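Local coordinates for fatty acid-binding protein homolog (Ascaris suum, PDB 6I8X), which binds fatty acids inside a beta-barrel and may sequester potentially toxic ones and their peroxidation products, or help maintain the lipid layer of the eggshell, at residues G15-D26 with R39-K50; R125-M133 with S141-Q149. One frame throughout, in Å; residues are numbered along the deposited sequence.

Contact 1: G15-D26 with R39-K50. With VCA (vaccenic acid), chain C; TAM (tris(hydroxyethyl)aminomethane), chain K; EDO (1,2-ethanediol), chain G.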
loop_
_atom_site.group_PDB
_atom_site.type_symbol
_atom_site.label_atom_id
_atom_site.label_comp_id
_atom_site.label_asym_id
_atom_site.label_seq_id
_atom_site.Cartn_x
_atom_site.Cartn_y
_atom_site.Cartn_z
ATOM N N GLY A 15 -9.936 -5.666 5.859
ATOM C CA GLY A 15 -9.554 -5.933 7.234
ATOM C C GLY A 15 -8.299 -5.234 7.701
ATOM O O GLY A 15 -7.835 -4.284 7.076
ATOM N N THR A 16 -7.764 -5.731 8.807
ATOM C CA THR A 16 -6.561 -5.278 9.510
ATOM C C THR A 16 -5.453 -6.309 9.315
ATOM O O THR A 16 -5.658 -7.498 9.550
ATOM C CB THR A 16 -6.859 -5.064 11.005
ATOM O OG1 THR A 16 -7.929 -4.128 11.118
ATOM C CG2 THR A 16 -5.633 -4.543 11.777
ATOM N N PHE A 17 -4.270 -5.829 8.957
ATOM C CA PHE A 17 -3.111 -6.678 8.693
ATOM C C PHE A 17 -1.884 -6.097 9.385
ATOM O O PHE A 17 -1.527 -4.941 9.176
ATOM C CB PHE A 17 -2.897 -6.808 7.164
ATOM C CG PHE A 17 -4.068 -7.370 6.378
ATOM C CD1 PHE A 17 -4.167 -8.736 6.126
ATOM C CD2 PHE A 17 -5.026 -6.524 5.817
ATOM C CE1 PHE A 17 -5.194 -9.245 5.325
ATOM C CE2 PHE A 17 -6.074 -7.042 5.044
ATOM C CZ PHE A 17 -6.152 -8.395 4.812
ATOM N N LYS A 18 -1.259 -6.890 10.228
ATOM C CA LYS A 18 -0.084 -6.456 10.989
ATOM C C LYS A 18 1.224 -7.013 10.401
ATOM O O LYS A 18 1.376 -8.227 10.284
ATOM C CB LYS A 18 -0.244 -6.842 12.492
ATOM C CG LYS A 18 0.930 -6.412 13.376
ATOM C CD LYS A 18 0.870 -7.008 14.787
ATOM C CE LYS A 18 1.481 -8.404 14.905
ATOM N NZ LYS A 18 2.975 -8.417 14.735
ATOM N N LEU A 19 2.195 -6.122 10.114
ATOM C CA LEU A 19 3.538 -6.502 9.642
ATOM C C LEU A 19 4.229 -7.440 10.661
ATOM O O LEU A 19 4.424 -7.080 11.832
ATOM C CB LEU A 19 4.396 -5.253 9.373
ATOM C CG LEU A 19 5.884 -5.522 9.014
ATOM C CD1 LEU A 19 6.029 -6.177 7.604
ATOM C CD2 LEU A 19 6.687 -4.262 9.121
ATOM N N GLU A 20 4.605 -8.639 10.177
ATOM C CA GLU A 20 5.220 -9.710 10.952
ATOM C C GLU A 20 6.682 -9.978 10.560
ATOM O O GLU A 20 7.506 -10.228 11.423
ATOM C CB GLU A 20 4.388 -10.991 10.762
ATOM C CG GLU A 20 3.858 -11.548 12.074
ATOM C CD GLU A 20 3.312 -12.961 12.068
ATOM O OE1 GLU A 20 3.759 -13.790 11.239
ATOM O OE2 GLU A 20 2.474 -13.255 12.951
ATOM N N ARG A 21 6.984 -9.980 9.259
ATOM C CA ARG A 21 8.304 -10.275 8.700
ATOM C C ARG A 21 8.378 -9.837 7.248
ATOM O O ARG A 21 7.368 -9.577 6.631
ATOM C CB ARG A 21 8.647 -11.793 8.817
ATOM C CG ARG A 21 7.737 -12.727 8.032
ATOM C CD ARG A 21 8.241 -14.157 8.071
ATOM N NE ARG A 21 7.441 -15.049 7.220
ATOM C CZ ARG A 21 7.756 -15.399 5.973
ATOM N NH1 ARG A 21 8.864 -14.934 5.404
ATOM N NH2 ARG A 21 6.966 -16.215 5.288
ATOM N N ASP A 22 9.571 -9.793 6.704
ATOM C CA ASP A 22 9.833 -9.431 5.326
ATOM C C ASP A 22 11.065 -10.172 4.842
ATOM O O ASP A 22 11.700 -10.883 5.617
ATOM C CB ASP A 22 9.986 -7.904 5.190
ATOM C CG ASP A 22 10.972 -7.248 6.141
ATOM O OD1 ASP A 22 11.908 -7.932 6.597
ATOM O OD2 ASP A 22 10.856 -6.043 6.363
ATOM N N GLU A 23 11.384 -10.033 3.557
ATOM C CA GLU A 23 12.520 -10.690 2.909
ATOM C C GLU A 23 13.163 -9.660 2.028
ATOM O O GLU A 23 12.453 -9.022 1.244
ATOM C CB GLU A 23 12.019 -11.822 1.991
ATOM C CG GLU A 23 11.636 -13.125 2.675
ATOM C CD GLU A 23 10.788 -14.084 1.843
ATOM O OE1 GLU A 23 10.200 -15.013 2.445
ATOM O OE2 GLU A 23 10.684 -13.896 0.606
ATOM N N ASN A 24 14.500 -9.485 2.144
ATOM C CA ASN A 24 15.291 -8.579 1.304
ATOM C C ASN A 24 14.854 -7.097 1.355
ATOM O O ASN A 24 15.089 -6.355 0.392
ATOM C CB ASN A 24 15.303 -9.104 -0.168
ATOM C CG ASN A 24 16.566 -8.730 -0.928
ATOM O OD1 ASN A 24 17.674 -8.675 -0.367
ATOM N ND2 ASN A 24 16.412 -8.382 -2.194
ATOM N N PHE A 25 14.228 -6.651 2.463
ATOM C CA PHE A 25 13.788 -5.242 2.543
ATOM C C PHE A 25 14.963 -4.257 2.576
ATOM O O PHE A 25 14.872 -3.195 1.976
ATOM C CB PHE A 25 12.790 -4.997 3.702
ATOM C CG PHE A 25 12.029 -3.684 3.657
ATOM C CD1 PHE A 25 11.485 -3.211 2.460
ATOM C CD2 PHE A 25 11.787 -2.957 4.823
ATOM C CE1 PHE A 25 10.770 -2.007 2.424
ATOM C CE2 PHE A 25 11.060 -1.760 4.788
ATOM C CZ PHE A 25 10.547 -1.301 3.594
ATOM N N ASP A 26 16.076 -4.634 3.208
ATOM C CA ASP A 26 17.275 -3.792 3.301
ATOM C C ASP A 26 17.908 -3.465 1.937
ATOM O O ASP A 26 18.203 -2.301 1.677
ATOM C CB ASP A 26 18.331 -4.404 4.225
ATOM C CG ASP A 26 19.485 -3.460 4.451
ATOM O OD1 ASP A 26 19.366 -2.602 5.331
ATOM O OD2 ASP A 26 20.498 -3.550 3.691
ATOM N N ARG A 39 17.435 3.414 6.783
ATOM C CA ARG A 39 17.019 2.025 6.551
ATOM C C ARG A 39 16.653 1.314 7.840
ATOM O O ARG A 39 15.671 0.593 7.854
ATOM C CB ARG A 39 18.108 1.213 5.830
ATOM C CG ARG A 39 18.244 1.536 4.363
ATOM C CD ARG A 39 18.954 0.437 3.594
ATOM N NE ARG A 39 20.121 -0.111 4.297
ATOM C CZ ARG A 39 21.362 0.347 4.174
ATOM N NH1 ARG A 39 21.615 1.403 3.414
ATOM N NH2 ARG A 39 22.350 -0.227 4.836
ATOM N N GLN A 40 17.437 1.500 8.913
ATOM C CA GLN A 40 17.154 0.819 10.183
ATOM C C GLN A 40 15.810 1.200 10.726
ATOM O O GLN A 40 15.080 0.309 11.141
ATOM C CB GLN A 40 18.230 1.092 11.273
ATOM C CG GLN A 40 19.673 0.764 10.918
ATOM C CD GLN A 40 19.874 -0.495 10.092
ATOM O OE1 GLN A 40 20.144 -0.442 8.873
ATOM N NE2 GLN A 40 19.723 -1.648 10.724
ATOM N N VAL A 41 15.473 2.514 10.708
ATOM C CA VAL A 41 14.230 3.042 11.290
ATOM C C VAL A 41 13.057 2.688 10.403
ATOM O O VAL A 41 11.995 2.338 10.927
ATOM C CB VAL A 41 14.259 4.556 11.726
ATOM C CG1 VAL A 41 15.311 4.799 12.809
ATOM C CG2 VAL A 41 14.466 5.518 10.552
ATOM N N ILE A 42 13.260 2.686 9.070
ATOM C CA ILE A 42 12.202 2.278 8.140
ATOM C C ILE A 42 11.875 0.780 8.266
ATOM O O ILE A 42 10.692 0.408 8.286
ATOM C CB ILE A 42 12.500 2.674 6.671
ATOM C CG1 ILE A 42 12.452 4.218 6.502
ATOM C CG2 ILE A 42 11.513 1.960 5.686
ATOM C CD1 ILE A 42 13.250 4.788 5.278
ATOM N N LYS A 43 12.913 -0.071 8.309
ATOM C CA LYS A 43 12.713 -1.525 8.294
ATOM C C LYS A 43 12.332 -2.139 9.647
ATOM O O LYS A 43 11.778 -3.238 9.675
ATOM C CB LYS A 43 13.924 -2.257 7.662
ATOM C CG LYS A 43 15.092 -2.580 8.576
ATOM C CD LYS A 43 16.328 -2.974 7.732
ATOM C CE LYS A 43 17.443 -3.520 8.587
ATOM N NZ LYS A 43 18.700 -3.695 7.818
ATOM N N LEU A 44 12.596 -1.468 10.745
ATOM C CA LEU A 44 12.236 -2.086 12.003
ATOM C C LEU A 44 11.015 -1.415 12.652
ATOM O O LEU A 44 10.617 -1.783 13.750
ATOM C CB LEU A 44 13.465 -2.191 12.926
ATOM C CG LEU A 44 14.474 -3.291 12.457
ATOM C CD1 LEU A 44 15.894 -2.993 12.907
ATOM C CD2 LEU A 44 14.030 -4.703 12.876
ATOM N N ALA A 45 10.329 -0.536 11.907
ATOM C CA ALA A 45 9.108 0.072 12.418
ATOM C C ALA A 45 7.891 -0.846 12.267
ATOM O O ALA A 45 7.761 -1.550 11.250
ATOM C CB ALA A 45 8.839 1.365 11.703
ATOM N N GLY A 46 7.016 -0.801 13.279
ATOM C CA GLY A 46 5.753 -1.532 13.312
ATOM C C GLY A 46 4.801 -0.917 12.307
ATOM O O GLY A 46 4.744 0.314 12.177
ATOM N N VAL A 47 4.108 -1.768 11.532
ATOM C CA VAL A 47 3.140 -1.337 10.511
ATOM C C VAL A 47 1.843 -2.162 10.632
ATOM O O VAL A 47 1.862 -3.391 10.767
ATOM C CB VAL A 47 3.706 -1.365 9.043
ATOM C CG1 VAL A 47 2.671 -0.892 8.020
ATOM C CG2 VAL A 47 5.003 -0.557 8.901
ATOM N N THR A 48 0.728 -1.457 10.621
ATOM C CA THR A 48 -0.601 -2.022 10.620
ATOM C C THR A 48 -1.337 -1.392 9.437
ATOM O O THR A 48 -1.449 -0.165 9.357
ATOM C CB THR A 48 -1.338 -1.776 11.952
ATOM O OG1 THR A 48 -0.707 -2.538 12.979
ATOM C CG2 THR A 48 -2.793 -2.195 11.856
ATOM N N LYS A 49 -1.829 -2.234 8.534
ATOM C CA LYS A 49 -2.580 -1.786 7.368
ATOM C C LYS A 49 -4.043 -2.078 7.578
ATOM O O LYS A 49 -4.390 -3.106 8.125
ATOM C CB LYS A 49 -2.061 -2.453 6.078
ATOM C CG LYS A 49 -0.736 -1.862 5.612
ATOM C CD LYS A 49 -0.276 -2.474 4.292
ATOM C CE LYS A 49 1.099 -2.000 3.908
ATOM N NZ LYS A 49 1.088 -0.676 3.285
ATOM N N LYS A 50 -4.901 -1.148 7.200
ATOM C CA LYS A 50 -6.348 -1.317 7.346
ATOM C C LYS A 50 -6.995 -0.965 6.055
ATOM O O LYS A 50 -6.685 0.068 5.488
ATOM C CB LYS A 50 -6.932 -0.465 8.485
ATOM C CG LYS A 50 -6.484 -0.879 9.861
ATOM C CD LYS A 50 -7.213 -0.055 10.953
ATOM C CE LYS A 50 -6.885 -0.548 12.330
ATOM N NZ LYS A 50 -7.348 0.396 13.386
HETATM O O2 VCA C . 3.871 0.698 3.224
HETATM C C1 VCA C . 4.667 0.275 4.180
HETATM O O1 VCA C . 4.402 -0.667 4.887
HETATM C C2 VCA C . 5.943 1.056 4.317
HETATM C C3 VCA C . 6.425 1.272 5.748
HETATM C C4 VCA C . 7.482 2.360 5.846
HETATM C C5 VCA C . 8.113 2.530 7.213
HETATM C C6 VCA C . 7.375 3.500 8.113
HETATM C C7 VCA C . 7.908 3.501 9.532
HETATM C C8 VCA C . 9.159 4.322 9.804
HETATM C C9 VCA C . 8.902 5.796 10.045
HETATM C C10 VCA C . 10.193 6.610 10.185
HETATM C C11 VCA C . 10.061 8.031 9.727
HETATM C C12 VCA C . 9.919 8.431 8.476
HETATM C C13 VCA C . 9.852 7.545 7.265
HETATM C C14 VCA C . 9.940 8.305 5.941
HETATM C C15 VCA C . 10.037 7.410 4.715
HETATM C C16 VCA C . 8.880 6.438 4.518
HETATM C C17 VCA C . 8.983 5.627 3.240
HETATM C C18 VCA C . 7.701 4.928 2.873
HETATM C C TAM K . -13.862 -7.719 7.968
HETATM C C1 TAM K . -13.706 -6.140 8.061
HETATM C C2 TAM K . -12.404 -8.328 8.206
HETATM C C3 TAM K . -14.926 -8.442 8.926
HETATM C C4 TAM K . -14.497 -5.332 7.054
HETATM C C5 TAM K . -11.827 -8.006 9.569
HETATM C C6 TAM K . -15.891 -7.523 9.635
HETATM N N TAM K . -14.308 -7.883 6.571
HETATM O O4 TAM K . -14.260 -3.957 7.250
HETATM O O5 TAM K . -10.383 -8.206 9.673
HETATM O O6 TAM K . -16.825 -8.284 10.365
HETATM C C1 EDO G . -2.465 -1.236 15.830
HETATM O O1 EDO G . -1.238 -0.558 15.599
HETATM C C2 EDO G . -2.282 -2.620 16.497
HETATM O O2 EDO G . -2.515 -3.686 15.566
HETATM O O HOH W 1 4.187 -4.636 13.017
HETATM O O HOH W 2 21.684 -2.288 6.611
#
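Phe17 and Lys49 form the hydrogen-bonded pair of an antiparallel ladder in which the segments 15-23 and 47-50 run with their axes at 160°. Phe17 N donates to Lys49 O at 2.8 Å and Lys49 N returns a bond to Phe17 O; farther along, Leu19 N reaches Val47 O. Beyond it a water bridges the two, accepting from Val47 N and donating to Leu19 O, and the second segment turns back into helix 39-43, which meets the start of helix 25-31.

On one face of the ladder the methyls of Thr16 and Thr48 touch (CG2 to CG2, 3.7 Å), while Lys50 runs alongside Thr16. Phe17 and Lys49 lie on the other face, inside the barrel. Lys49 extends straight until chi4 (-81°) bends its end, and NZ donates to O2 of vaccenic acid at 3.1 Å, with Asn66 and Tyr124 as further partners. Ala45 CB lies 3.2 Å from C7 of the acyl chain. Phe25 slides past Lys43 in the opposite direction, its CD2 3.6 Å from Lys43 CB, and its CE2 and CZ meet Ile42 CG2.

Arg39 NE and Lys43 NZ each lie 2.8 Å from Asp26 OD1, above its carboxylate plane on opposite faces. The guanidinium stands almost perpendicular (87°), offering its edge, and a water joins OD1 to Arg39 NH2. Two cations converging on one oxygen would favour an ionised Asp26; this network links helices 25-31 and 36-43, which cover the barrel opening in this family, while Lys49 NZ would favour an ionised head group.

Contact 2: R125-M133 with S141-Q149. With VCA (vaccenic acid), chain C; TAM (tris(hydroxyethyl)aminomethane), chain K.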
loop_
_atom_site.group_PDB
_atom_site.type_symbol
_atom_site.label_atom_id
_atom_site.label_comp_id
_atom_site.label_asym_id
_atom_site.label_seq_id
_atom_site.Cartn_x
_atom_site.Cartn_y
_atom_site.Cartn_z
ATOM N N ARG A 125 -1.030 -9.357 -2.335
ATOM C CA ARG A 125 -1.610 -10.659 -2.607
ATOM C C ARG A 125 -1.931 -11.325 -1.307
ATOM O O ARG A 125 -1.249 -11.106 -0.322
ATOM C CB ARG A 125 -0.638 -11.530 -3.421
ATOM C CG ARG A 125 -0.399 -11.047 -4.855
ATOM C CD ARG A 125 0.463 -12.009 -5.655
ATOM N NE ARG A 125 -0.245 -13.254 -5.951
ATOM C CZ ARG A 125 -0.992 -13.457 -7.030
ATOM N NH1 ARG A 125 -1.118 -12.506 -7.947
ATOM N NH2 ARG A 125 -1.609 -14.618 -7.207
ATOM N N ARG A 126 -2.995 -12.103 -1.286
ATOM C CA ARG A 126 -3.341 -12.871 -0.101
ATOM C C ARG A 126 -2.749 -14.240 -0.236
ATOM O O ARG A 126 -2.810 -14.828 -1.308
ATOM C CB ARG A 126 -4.857 -12.964 0.124
ATOM C CG ARG A 126 -5.425 -11.776 0.871
ATOM C CD ARG A 126 -4.965 -11.641 2.323
ATOM N NE ARG A 126 -5.293 -12.790 3.183
ATOM C CZ ARG A 126 -6.422 -12.935 3.876
ATOM N NH1 ARG A 126 -7.388 -12.033 3.785
ATOM N NH2 ARG A 126 -6.599 -13.993 4.651
ATOM N N ASP A 127 -2.150 -14.741 0.843
ATOM C CA ASP A 127 -1.590 -16.077 0.892
ATOM C C ASP A 127 -1.886 -16.663 2.277
ATOM O O ASP A 127 -1.121 -16.451 3.229
ATOM C CB ASP A 127 -0.088 -16.068 0.582
ATOM C CG ASP A 127 0.470 -17.466 0.468
ATOM O OD1 ASP A 127 -0.310 -18.390 0.131
ATOM O OD2 ASP A 127 1.677 -17.650 0.760
ATOM N N GLY A 128 -3.007 -17.372 2.366
ATOM C CA GLY A 128 -3.484 -17.926 3.618
ATOM C C GLY A 128 -3.876 -16.768 4.510
ATOM O O GLY A 128 -4.506 -15.806 4.041
ATOM N N ASP A 129 -3.389 -16.778 5.751
ATOM C CA ASP A 129 -3.682 -15.715 6.731
ATOM C C ASP A 129 -2.865 -14.453 6.512
ATOM O O ASP A 129 -2.935 -13.534 7.318
ATOM C CB ASP A 129 -3.479 -16.235 8.162
ATOM C CG ASP A 129 -4.324 -17.453 8.428
ATOM O OD1 ASP A 129 -5.582 -17.342 8.329
ATOM O OD2 ASP A 129 -3.736 -18.543 8.623
ATOM N N TYR A 130 -2.088 -14.417 5.437
ATOM C CA TYR A 130 -1.192 -13.310 5.136
ATOM C C TYR A 130 -1.572 -12.500 3.935
ATOM O O TYR A 130 -2.011 -13.032 2.929
ATOM C CB TYR A 130 0.274 -13.801 4.967
ATOM C CG TYR A 130 0.873 -14.321 6.248
ATOM C CD1 TYR A 130 0.744 -15.663 6.608
ATOM C CD2 TYR A 130 1.522 -13.462 7.138
ATOM C CE1 TYR A 130 1.220 -16.133 7.834
ATOM C CE2 TYR A 130 2.041 -13.928 8.346
ATOM C CZ TYR A 130 1.885 -15.267 8.692
ATOM O OH TYR A 130 2.350 -15.728 9.903
ATOM N N LEU A 131 -1.309 -11.202 4.038
ATOM C CA LEU A 131 -1.340 -10.237 2.959
ATOM C C LEU A 131 0.170 -10.045 2.675
ATOM O O LEU A 131 0.939 -9.746 3.578
ATOM C CB LEU A 131 -1.985 -8.915 3.429
ATOM C CG LEU A 131 -2.094 -7.790 2.386
ATOM C CD1 LEU A 131 -3.166 -8.105 1.317
ATOM C CD2 LEU A 131 -2.359 -6.462 3.073
ATOM N N VAL A 132 0.589 -10.292 1.452
ATOM C CA VAL A 132 1.975 -10.174 1.003
ATOM C C VAL A 132 2.070 -8.910 0.138
ATOM O O VAL A 132 1.367 -8.788 -0.861
ATOM C CB VAL A 132 2.426 -11.437 0.211
ATOM C CG1 VAL A 132 3.911 -11.366 -0.139
ATOM C CG2 VAL A 132 2.099 -12.729 0.973
ATOM N N MET A 133 2.937 -7.980 0.537
ATOM C CA MET A 133 3.199 -6.772 -0.205
ATOM C C MET A 133 4.523 -6.943 -0.924
ATOM O O MET A 133 5.532 -7.151 -0.269
ATOM C CB MET A 133 3.247 -5.557 0.707
ATOM C CG MET A 133 3.306 -4.254 -0.069
ATOM S SD MET A 133 3.685 -2.946 1.090
ATOM C CE MET A 133 3.255 -1.551 0.154
ATOM N N SER A 141 14.082 -6.950 -5.615
ATOM C CA SER A 141 12.735 -7.308 -5.135
ATOM C C SER A 141 12.682 -7.585 -3.636
ATOM O O SER A 141 13.662 -8.042 -3.052
ATOM C CB SER A 141 12.195 -8.524 -5.889
ATOM O OG SER A 141 11.878 -8.175 -7.222
ATOM N N THR A 142 11.508 -7.338 -3.032
ATOM C CA THR A 142 11.222 -7.540 -1.610
ATOM C C THR A 142 9.749 -7.943 -1.401
ATOM O O THR A 142 8.893 -7.547 -2.184
ATOM C CB THR A 142 11.642 -6.305 -0.768
ATOM O OG1 THR A 142 11.475 -6.623 0.613
ATOM C CG2 THR A 142 10.828 -5.032 -1.096
ATOM N N SER A 143 9.484 -8.754 -0.366
ATOM C CA SER A 143 8.145 -9.198 0.045
ATOM C C SER A 143 8.017 -8.900 1.535
ATOM O O SER A 143 8.946 -9.174 2.281
ATOM C CB SER A 143 7.965 -10.697 -0.191
ATOM O OG SER A 143 7.799 -10.907 -1.576
ATOM N N ARG A 144 6.897 -8.308 1.951
ATOM C CA ARG A 144 6.610 -7.941 3.349
ATOM C C ARG A 144 5.328 -8.680 3.671
ATOM O O ARG A 144 4.369 -8.610 2.893
ATOM C CB ARG A 144 6.403 -6.404 3.484
ATOM C CG ARG A 144 7.572 -5.532 2.997
ATOM C CD ARG A 144 8.431 -5.036 4.154
ATOM N NE ARG A 144 7.897 -3.813 4.721
ATOM C CZ ARG A 144 8.223 -3.310 5.904
ATOM N NH1 ARG A 144 9.114 -3.925 6.675
ATOM N NH2 ARG A 144 7.685 -2.176 6.315
ATOM N N TYR A 145 5.325 -9.412 4.799
ATOM C CA TYR A 145 4.249 -10.292 5.263
ATOM C C TYR A 145 3.455 -9.675 6.415
ATOM O O TYR A 145 4.009 -9.429 7.475
ATOM C CB TYR A 145 4.816 -11.704 5.606
ATOM C CG TYR A 145 5.507 -12.345 4.415
ATOM C CD1 TYR A 145 6.831 -12.042 4.103
ATOM C CD2 TYR A 145 4.813 -13.184 3.550
ATOM C CE1 TYR A 145 7.448 -12.568 2.973
ATOM C CE2 TYR A 145 5.427 -13.735 2.427
ATOM C CZ TYR A 145 6.743 -13.421 2.141
ATOM O OH TYR A 145 7.359 -13.963 1.039
ATOM N N TYR A 146 2.146 -9.447 6.189
ATOM C CA TYR A 146 1.179 -8.847 7.136
ATOM C C TYR A 146 0.134 -9.877 7.496
ATOM O O TYR A 146 -0.602 -10.379 6.633
ATOM C CB TYR A 146 0.471 -7.626 6.508
ATOM C CG TYR A 146 1.382 -6.477 6.156
ATOM C CD1 TYR A 146 2.161 -6.510 4.999
ATOM C CD2 TYR A 146 1.413 -5.323 6.935
ATOM C CE1 TYR A 146 3.007 -5.451 4.668
ATOM C CE2 TYR A 146 2.222 -4.241 6.591
ATOM C CZ TYR A 146 3.038 -4.323 5.471
ATOM O OH TYR A 146 3.856 -3.281 5.125
ATOM N N LYS A 147 0.111 -10.225 8.760
ATOM C CA LYS A 147 -0.771 -11.229 9.327
ATOM C C LYS A 147 -2.145 -10.620 9.521
ATOM O O LYS A 147 -2.259 -9.567 10.142
ATOM C CB LYS A 147 -0.167 -11.742 10.658
ATOM C CG LYS A 147 -0.947 -12.828 11.379
ATOM C CD LYS A 147 -0.539 -14.227 10.955
ATOM C CE LYS A 147 -1.069 -15.307 11.871
ATOM N NZ LYS A 147 -2.483 -15.626 11.577
ATOM N N LYS A 148 -3.173 -11.260 8.940
ATOM C CA LYS A 148 -4.565 -10.864 9.091
ATOM C C LYS A 148 -4.939 -10.992 10.591
ATOM O O LYS A 148 -4.651 -12.017 11.241
ATOM C CB LYS A 148 -5.462 -11.748 8.185
ATOM C CG LYS A 148 -6.971 -11.638 8.361
ATOM C CD LYS A 148 -7.487 -10.276 8.048
ATOM C CE LYS A 148 -8.632 -10.331 7.085
ATOM N NZ LYS A 148 -9.955 -10.435 7.754
ATOM N N GLN A 149 -5.538 -9.903 11.135
ATOM C CA GLN A 149 -5.958 -9.794 12.539
ATOM C C GLN A 149 -7.484 -9.893 12.680
ATOM O O GLN A 149 -7.943 -10.069 13.823
ATOM C CB GLN A 149 -5.469 -8.456 13.143
ATOM C CG GLN A 149 -3.998 -8.092 12.864
ATOM C CD GLN A 149 -3.090 -8.921 13.710
ATOM O OE1 GLN A 149 -2.620 -9.994 13.313
ATOM N NE2 GLN A 149 -2.857 -8.457 14.911
ATOM O OXT GLN A 149 -8.224 -9.709 11.682
HETATM O O2 VCA C . 3.871 0.698 3.224
HETATM C C1 VCA C . 4.667 0.275 4.180
HETATM O O1 VCA C . 4.402 -0.667 4.887
HETATM C C2 VCA C . 5.943 1.056 4.317
HETATM C C3 VCA C . 6.425 1.272 5.748
HETATM C C4 VCA C . 7.482 2.360 5.846
HETATM C C5 VCA C . 8.113 2.530 7.213
HETATM C C6 VCA C . 7.375 3.500 8.113
HETATM C C7 VCA C . 7.908 3.501 9.532
HETATM C C8 VCA C . 9.159 4.322 9.804
HETATM C C9 VCA C . 8.902 5.796 10.045
HETATM C C10 VCA C . 10.193 6.610 10.185
HETATM C C11 VCA C . 10.061 8.031 9.727
HETATM C C12 VCA C . 9.919 8.431 8.476
HETATM C C13 VCA C . 9.852 7.545 7.265
HETATM C C14 VCA C . 9.940 8.305 5.941
HETATM C C15 VCA C . 10.037 7.410 4.715
HETATM C C16 VCA C . 8.880 6.438 4.518
HETATM C C17 VCA C . 8.983 5.627 3.240
HETATM C C18 VCA C . 7.701 4.928 2.873
HETATM C C TAM K . -13.862 -7.719 7.968
HETATM C C1 TAM K . -13.706 -6.140 8.061
HETATM C C2 TAM K . -12.404 -8.328 8.206
HETATM C C3 TAM K . -14.926 -8.442 8.926
HETATM C C4 TAM K . -14.497 -5.332 7.054
HETATM C C5 TAM K . -11.827 -8.006 9.569
HETATM C C6 TAM K . -15.891 -7.523 9.635
HETATM N N TAM K . -14.308 -7.883 6.571
HETATM O O4 TAM K . -14.260 -3.957 7.250
HETATM O O5 TAM K . -10.383 -8.206 9.673
HETATM O O6 TAM K . -16.825 -8.284 10.365
#
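Met133 and Tyr146 pack on the barrel-lining face of the hairpin formed by strands 130-137 and 140-148, Met133 CB lying 4.0 Å from Tyr146 CE1. Paired backbone bonds join Leu131 with Tyr146 and Met133 with Arg144, and Lys148 N adds a nearly straight bond to Asp129 O (169° at the hydrogen). Leu131 O lies at the edge of the Tyr146 ring, in its plane. With its chain extended, Met133 carries CE to 3.9 Å from O2 of vaccenic acid, while Tyr146 OH comes within 2.7 Å of the ligand's O1. Arg144, bent at chi2 and chi3, brings NH2 near ligand C3, but its NH1 is engaged by Asp22.

Against this buried inner face, the outer one becomes more exposed toward the turn. Val132 lies alongside Tyr145, both its methyls touching CE2 of the ring. Beyond it, Lys147 bends at chi2 (90°) and lays CD 3.4 Å from Tyr130 OH, a hydroxyl bonded to Glu20. The exposed Asp129 keeps OD2 4.3 Å from Lys147 NZ, too far for a salt bridge. Arg126, just before the type II' turn Asp127-Tyr130, holds Gly128 O side-on through NE and NH2, while its NH1 bonds Lys12 O. Lys148 NZ donates to O5 of the bound tris(hydroxyethyl)aminomethane.

The inner wall thus sets the Tyr146 hydroxyl against the fatty acid carboxyl group, with Arg144 a neighbour whose charge is probably partly offset by Asp22.

In the fold
Contact 1 closes before contact 2 opens along the chain, yet their centres lie only 10 Å apart, because strands 15-23 and 140-148 are neighbours in the antiparallel sheet. The last strand thereby pairs with the first, as in the fatty acid-binding protein barrel. The two contacts meet directly: Glu23 O and Thr142 OG1 form a hydrogen bond of 2.7 Å, and Lys49 CE packs against Tyr146 OH. Both touch vaccenic acid, contact 1 adding the helices 25-31 and 36-43 that cover the barrel and contact 2 a stretch of its inner wall. Lys49 of contact 1 and Tyr146 of contact 2 both reach the carboxyl group.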